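Local atomic coordinates of beta-agarase (Persicobacter, PDB entry 6AII), a protein that probably hydrolyses beta-1,4-glycosidic bonds of agarose as a family GH16 beta-agarase, releasing neoagarobiose as product. Residues A[9-14]-A[19-24]; A[202-207]-A[236-241]. All coordinates share one frame; numbering follows the deposited sequence. Where two conformers were deposited one is given.

Contact 1: A[9-14]-A[19-24]; sequences IPVPAD and KQWKLQ
Val11 and Trp21 are the facing residues of the two backbones, with CA atoms 7.9 Å apart, too far for strand pairing, so the irregular segment 9-14 meets strand 19-23 through side chains and one indole-to-carbonyl bond. The fold is the beta-sandwich (jelly roll) of GH16 enzymes, and strand 19-23 pairs antiparallel with strand 312-325 of the sheet that the N-terminal segment overlies. Trp21 carries the contact. Its CG stands anti to the carbonyl carbon, which places the indole against Val11 and Ala13. Val11 lies over one face of that ring: CG1 sits 3.6 Å from the centroid of the five-membered ring and 25° off its normal, a CH-pi contact displaced toward the rim. CG1 is the branch anti to the backbone N, while CG2 reaches only as near as 4.0 Å to Trp21 CD1. At the ring edge the indole N-H is donated to the backbone: Trp21 NE1 to Ala13 O measures 3.0 Å, with an N-H...O angle of 149°. The acceptor lies close to the indole plane, yet the donor stands 40° out of the carbonyl plane and so misses the lone-pair direction. Ala13 CB adds an apolar touch on Trp21 CZ2 at 3.9 Å. Beyond the two segments, Tyr222 meets the indole edge-to-face and Phe119 of strand 118-125 touches both Val11 and Trp21. A water completes the link, donating to Val11 O at 2.8 Å and weakly accepting from Trp21 NE1 at 3.2 Å.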
loop_
_atom_site.group_PDB
_atom_site.type_symbol
_atom_site.label_atom_id
_atom_site.label_comp_id
_atom_site.label_asym_id
_atom_site.label_seq_id
_atom_site.Cartn_x
_atom_site.Cartn_y
_atom_site.Cartn_z
ATOM N N ILE A 9 -11.473 8.503 -16.505
ATOM C CA ILE A 9 -10.178 7.856 -16.405
ATOM C C ILE A 9 -10.444 6.361 -16.595
ATOM O O ILE A 9 -11.094 5.733 -15.763
ATOM C CB ILE A 9 -9.491 8.133 -15.060
ATOM C CG1 ILE A 9 -9.381 9.637 -14.759
ATOM C CG2 ILE A 9 -8.139 7.390 -14.909
ATOM C CD1 ILE A 9 -8.825 9.913 -13.401
ATOM N N PRO A 10 -9.989 5.799 -17.698
ATOM C CA PRO A 10 -10.330 4.389 -17.993
ATOM C C PRO A 10 -9.703 3.475 -16.920
ATOM O O PRO A 10 -8.646 3.811 -16.318
ATOM C CB PRO A 10 -9.698 4.073 -19.349
ATOM C CG PRO A 10 -9.237 5.405 -19.881
ATOM C CD PRO A 10 -9.066 6.348 -18.709
ATOM N N VAL A 11 -10.344 2.340 -16.739
ATOM C CA VAL A 11 -9.727 1.284 -15.949
ATOM C C VAL A 11 -8.664 0.678 -16.852
ATOM O O VAL A 11 -8.968 0.225 -17.935
ATOM C CB VAL A 11 -10.742 0.230 -15.482
ATOM C CG1 VAL A 11 -10.064 -0.982 -14.878
ATOM C CG2 VAL A 11 -11.778 0.858 -14.523
ATOM N N PRO A 12 -7.406 0.629 -16.393
ATOM C CA PRO A 12 -6.393 0.194 -17.301
ATOM C C PRO A 12 -6.287 -1.306 -17.556
ATOM O O PRO A 12 -5.571 -1.724 -18.515
ATOM C CB PRO A 12 -5.120 0.714 -16.604
ATOM C CG PRO A 12 -5.445 0.722 -15.166
ATOM C CD PRO A 12 -6.885 1.184 -15.133
ATOM N N ALA A 13 -6.897 -2.152 -16.720
ATOM C CA ALA A 13 -6.904 -3.583 -16.920
ATOM C C ALA A 13 -8.095 -3.927 -17.825
ATOM O O ALA A 13 -9.069 -3.193 -17.820
ATOM C CB ALA A 13 -7.031 -4.286 -15.614
ATOM N N ASP A 14 -7.950 -5.058 -18.473
ATOM C CA ASP A 14 -9.047 -5.509 -19.322
ATOM C C ASP A 14 -9.857 -6.585 -18.585
ATOM O O ASP A 14 -9.363 -7.565 -18.047
ATOM C CB ASP A 14 -8.564 -5.974 -20.697
ATOM C CG ASP A 14 -9.748 -6.385 -21.556
ATOM O OD1 ASP A 14 -10.242 -5.506 -22.290
ATOM O OD2 ASP A 14 -10.231 -7.555 -21.379
ATOM N N LYS A 19 -16.872 -8.442 -21.507
ATOM C CA LYS A 19 -17.076 -7.978 -20.146
ATOM C C LYS A 19 -16.869 -6.464 -20.056
ATOM O O LYS A 19 -16.274 -5.820 -20.943
ATOM C CB LYS A 19 -16.093 -8.681 -19.209
ATOM C CG LYS A 19 -16.164 -10.203 -19.219
ATOM C CD LYS A 19 -17.088 -10.812 -18.278
ATOM C CE LYS A 19 -16.978 -12.326 -18.249
ATOM N NZ LYS A 19 -16.120 -12.781 -17.138
ATOM N N GLN A 20 -17.429 -5.905 -18.988
ATOM C CA GLN A 20 -17.284 -4.497 -18.668
ATOM C C GLN A 20 -17.021 -4.382 -17.149
ATOM O O GLN A 20 -17.313 -5.300 -16.379
ATOM C CB GLN A 20 -18.550 -3.746 -19.083
ATOM C CG GLN A 20 -19.776 -4.224 -18.353
ATOM C CD GLN A 20 -21.032 -3.623 -18.929
ATOM O OE1 GLN A 20 -21.027 -3.103 -20.044
ATOM N NE2 GLN A 20 -22.108 -3.714 -18.169
ATOM N N TRP A 21 -16.490 -3.256 -16.696
ATOM C CA TRP A 21 -16.237 -3.107 -15.263
ATOM C C TRP A 21 -17.445 -2.523 -14.555
ATOM O O TRP A 21 -18.036 -1.562 -15.043
ATOM C CB TRP A 21 -15.049 -2.173 -15.060
ATOM C CG TRP A 21 -13.757 -2.739 -15.514
ATOM C CD1 TRP A 21 -13.010 -2.350 -16.579
ATOM C CD2 TRP A 21 -13.022 -3.781 -14.869
ATOM N NE1 TRP A 21 -11.843 -3.048 -16.617
ATOM C CE2 TRP A 21 -11.832 -3.958 -15.627
ATOM C CE3 TRP A 21 -13.240 -4.595 -13.754
ATOM C CZ2 TRP A 21 -10.878 -4.901 -15.279
ATOM C CZ3 TRP A 21 -12.302 -5.543 -13.430
ATOM C CH2 TRP A 21 -11.128 -5.681 -14.186
ATOM N N LYS A 22 -17.755 -3.042 -13.382
ATOM C CA LYS A 22 -18.803 -2.520 -12.548
ATOM C C LYS A 22 -18.245 -2.035 -11.201
ATOM O O LYS A 22 -17.536 -2.765 -10.522
ATOM C CB LYS A 22 -19.866 -3.596 -12.285
ATOM C CG LYS A 22 -20.957 -3.156 -11.322
ATOM C CD LYS A 22 -21.896 -4.217 -10.877
ATOM C CE LYS A 22 -22.926 -3.649 -9.925
ATOM N NZ LYS A 22 -23.957 -4.652 -9.600
ATOM N N LEU A 23 -18.545 -0.768 -10.891
ATOM C CA LEU A 23 -18.022 -0.187 -9.628
ATOM C C LEU A 23 -18.523 -0.960 -8.419
ATOM O O LEU A 23 -19.740 -1.261 -8.313
ATOM C CB LEU A 23 -18.391 1.294 -9.525
ATOM C CG LEU A 23 -17.657 2.045 -8.410
ATOM C CD1 LEU A 23 -16.222 2.420 -8.786
ATOM C CD2 LEU A 23 -18.424 3.303 -8.057
ATOM N N GLN A 24 -17.618 -1.320 -7.499
ATOM C CA GLN A 24 -18.015 -1.899 -6.225
ATOM C C GLN A 24 -18.230 -0.756 -5.243
ATOM O O GLN A 24 -17.277 -0.181 -4.674
ATOM C CB GLN A 24 -16.998 -2.940 -5.743
ATOM C CG GLN A 24 -17.430 -3.639 -4.449
ATOM C CD GLN A 24 -16.522 -4.758 -4.005
ATOM O OE1 GLN A 24 -15.935 -5.459 -4.843
ATOM N NE2 GLN A 24 -16.404 -4.923 -2.700
HETATM O O HOH W 1 -11.117 -1.158 -19.093
#

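Contact 2: A[202-207]-A[236-241]; sequences TWYYEN and KWVRTL
Apolar contact joins Tyr204 to Val238, where the two side chains cross at about a right angle and their CA atoms lie 8.4 Å apart. The touch is made by Tyr204 CE1 and Val238 CG1 at 3.7 Å, with Val238 CB next to it; the valine approaches the ring obliquely. Tyr204 CG is anti to the backbone N (chi1 -179°), which places the phenol ring against Val238. The polar contacts within segment 202-207 include a short bond of 2.6 Å from Tyr204 OH to Glu206 OE2, received on the anti lone pair of the carboxylate and lying in the plane of the ring. Around the cation, Thr202 CG2 rests 3.5 Å from Arg239 NH2, and Thr202 N lies over one guanidinium face, 3.8 Å above its plane. An extended chain from CG to NE carries Arg239 there. In backbone terms, Val238 and Arg239 both face Tyr231 in a classic beta bulge, and both side chains start toward segment 202-207. No hydrogen bond crosses between the segments: dispersion joins these parts of the two sheets of the sandwich, while the phenol OH is held by Glu206 and Arg239 NH1 by Tyr200 O, just before segment 202-207.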
loop_
_atom_site.group_PDB
_atom_site.type_symbol
_atom_site.label_atom_id
_atom_site.label_comp_id
_atom_site.label_asym_id
_atom_site.label_seq_id
_atom_site.Cartn_x
_atom_site.Cartn_y
_atom_site.Cartn_z
ATOM N N THR A 202 10.567 -6.798 -8.173
ATOM C CA THR A 202 9.522 -6.438 -7.211
ATOM C C THR A 202 9.721 -5.003 -6.682
ATOM O O THR A 202 8.756 -4.411 -6.152
ATOM C CB THR A 202 9.439 -7.405 -6.020
ATOM O OG1 THR A 202 10.704 -7.367 -5.342
ATOM C CG2 THR A 202 9.049 -8.809 -6.447
ATOM N N TRP A 203 10.906 -4.411 -6.724
ATOM C CA TRP A 203 11.059 -3.055 -6.262
ATOM C C TRP A 203 11.134 -2.158 -7.518
ATOM O O TRP A 203 12.163 -2.022 -8.199
ATOM C CB TRP A 203 12.316 -2.909 -5.420
ATOM C CG TRP A 203 12.188 -3.505 -4.045
ATOM C CD1 TRP A 203 12.442 -4.790 -3.636
ATOM C CD2 TRP A 203 11.660 -2.834 -2.904
ATOM N NE1 TRP A 203 12.148 -4.941 -2.314
ATOM C CE2 TRP A 203 11.671 -3.750 -1.829
ATOM C CE3 TRP A 203 11.152 -1.547 -2.694
ATOM C CZ2 TRP A 203 11.201 -3.408 -0.583
ATOM C CZ3 TRP A 203 10.674 -1.211 -1.448
ATOM C CH2 TRP A 203 10.736 -2.131 -0.395
ATOM N N TYR A 204 9.959 -1.717 -7.895
ATOM C CA TYR A 204 9.792 -0.909 -9.144
ATOM C C TYR A 204 10.434 0.460 -8.984
ATOM O O TYR A 204 10.254 1.171 -7.980
ATOM C CB TYR A 204 8.297 -0.699 -9.417
ATOM C CG TYR A 204 8.026 0.093 -10.676
ATOM C CD1 TYR A 204 8.020 -0.556 -11.869
ATOM C CD2 TYR A 204 7.909 1.466 -10.628
ATOM C CE1 TYR A 204 7.843 0.136 -13.060
ATOM C CE2 TYR A 204 7.675 2.176 -11.799
ATOM C CZ TYR A 204 7.653 1.490 -12.995
ATOM O OH TYR A 204 7.549 2.170 -14.182
ATOM N N TYR A 205 11.165 0.894 -10.031
ATOM C CA TYR A 205 11.622 2.300 -10.097
ATOM C C TYR A 205 11.870 2.629 -11.580
ATOM O O TYR A 205 11.798 1.755 -12.413
ATOM C CB TYR A 205 12.829 2.649 -9.207
ATOM C CG TYR A 205 14.154 2.118 -9.694
ATOM C CD1 TYR A 205 14.497 0.788 -9.511
ATOM C CD2 TYR A 205 15.049 2.984 -10.302
ATOM C CE1 TYR A 205 15.717 0.290 -9.969
ATOM C CE2 TYR A 205 16.293 2.509 -10.712
ATOM C CZ TYR A 205 16.629 1.191 -10.491
ATOM O OH TYR A 205 17.829 0.647 -10.924
ATOM N N GLU A 206 12.019 3.908 -11.853
ATOM C CA GLU A 206 12.257 4.438 -13.211
ATOM C C GLU A 206 13.510 5.291 -13.171
ATOM O O GLU A 206 13.656 6.186 -12.304
ATOM C CB GLU A 206 11.069 5.276 -13.640
ATOM C CG GLU A 206 9.836 4.454 -13.830
ATOM C CD GLU A 206 8.616 5.306 -14.138
ATOM O OE1 GLU A 206 8.790 6.512 -14.345
ATOM O OE2 GLU A 206 7.512 4.763 -14.140
ATOM N N ASN A 207 14.443 4.999 -14.103
ATOM C CA ASN A 207 15.609 5.824 -14.245
ATOM C C ASN A 207 15.219 7.299 -14.371
ATOM O O ASN A 207 14.338 7.619 -15.220
ATOM C CB ASN A 207 16.398 5.411 -15.504
ATOM C CG ASN A 207 17.631 6.260 -15.793
ATOM O OD1 ASN A 207 17.590 7.454 -16.209
ATOM N ND2 ASN A 207 18.760 5.664 -15.478
ATOM N N LYS A 236 -0.663 2.820 -16.470
ATOM C CA LYS A 236 0.136 2.023 -17.346
ATOM C C LYS A 236 0.485 0.711 -16.663
ATOM O O LYS A 236 0.902 0.646 -15.518
ATOM C CB LYS A 236 1.408 2.765 -17.793
ATOM C CG LYS A 236 1.045 3.980 -18.646
ATOM C CD LYS A 236 2.213 4.832 -19.100
ATOM C CE LYS A 236 2.910 5.553 -17.957
ATOM N NZ LYS A 236 2.117 6.707 -17.450
ATOM N N TRP A 237 0.359 -0.343 -17.442
ATOM C CA TRP A 237 0.806 -1.678 -16.980
ATOM C C TRP A 237 2.290 -1.680 -16.615
ATOM O O TRP A 237 3.102 -1.133 -17.389
ATOM C CB TRP A 237 0.515 -2.755 -18.033
ATOM C CG TRP A 237 1.082 -4.102 -17.678
ATOM C CD1 TRP A 237 0.500 -5.031 -16.866
ATOM C CD2 TRP A 237 2.392 -4.637 -17.970
ATOM N NE1 TRP A 237 1.294 -6.133 -16.716
ATOM C CE2 TRP A 237 2.463 -5.922 -17.393
ATOM C CE3 TRP A 237 3.489 -4.185 -18.715
ATOM C CZ2 TRP A 237 3.616 -6.716 -17.476
ATOM C CZ3 TRP A 237 4.606 -4.969 -18.811
ATOM C CH2 TRP A 237 4.657 -6.213 -18.208
ATOM N N VAL A 238 2.678 -2.252 -15.475
ATOM C CA VAL A 238 4.098 -2.406 -15.150
ATOM C C VAL A 238 4.480 -3.846 -14.807
ATOM O O VAL A 238 5.714 -4.129 -14.844
ATOM C CB VAL A 238 4.555 -1.431 -14.042
ATOM C CG1 VAL A 238 4.397 0.020 -14.491
ATOM C CG2 VAL A 238 3.833 -1.732 -12.734
ATOM N N ARG A 239 3.556 -4.754 -14.412
ATOM C CA ARG A 239 4.049 -6.030 -13.901
ATOM C C ARG A 239 2.891 -7.015 -13.903
ATOM O O ARG A 239 1.742 -6.628 -13.553
ATOM C CB ARG A 239 4.509 -5.880 -12.446
ATOM C CG ARG A 239 5.041 -7.135 -11.753
ATOM C CD ARG A 239 5.729 -6.746 -10.453
ATOM N NE ARG A 239 6.401 -7.904 -9.867
ATOM C CZ ARG A 239 7.540 -8.452 -10.287
ATOM N NH1 ARG A 239 8.268 -7.860 -11.227
ATOM N NH2 ARG A 239 7.960 -9.563 -9.682
ATOM N N THR A 240 3.179 -8.250 -14.273
ATOM C CA THR A 240 2.187 -9.365 -14.171
ATOM C C THR A 240 2.900 -10.559 -13.528
ATOM O O THR A 240 4.052 -10.863 -13.885
ATOM C CB THR A 240 1.702 -9.813 -15.546
ATOM O OG1 THR A 240 0.860 -8.762 -16.042
ATOM C CG2 THR A 240 0.899 -11.101 -15.475
ATOM N N LEU A 241 2.238 -11.220 -12.603
ATOM C CA LEU A 241 2.628 -12.575 -12.140
ATOM C C LEU A 241 1.467 -13.506 -12.554
ATOM O O LEU A 241 0.339 -13.203 -12.267
ATOM C CB LEU A 241 2.773 -12.606 -10.626
ATOM C CG LEU A 241 4.137 -12.206 -10.055
ATOM C CD1 LEU A 241 4.442 -10.774 -10.366
ATOM C CD2 LEU A 241 4.267 -12.447 -8.554
#

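Overall arrangement
Contact 1 and contact 2 lie in series along the chain, with centres about 20 Å apart and nearest atoms about 5 Å apart without touching. Both reach the large antiparallel sheet: contact 1 uses strand 19-23 together with the segment that touches strands 312-325, 118-125 and 228-233 of the same sheet, whereas contact 2 reaches it through strand 236-242 and ties it to the second sheet, to which strand 203-204 belongs. Strand 228-233 connects them, since Tyr232 touches Pro12 and Ala13 while Tyr231 faces the bulge at Val238 and Arg239. The centre of contact 1 lies about 20 Å, and that of contact 2 about 14 Å, from the centre of the chain. The calcium ligands, including Asp5 and Asp30, belong to neither contact.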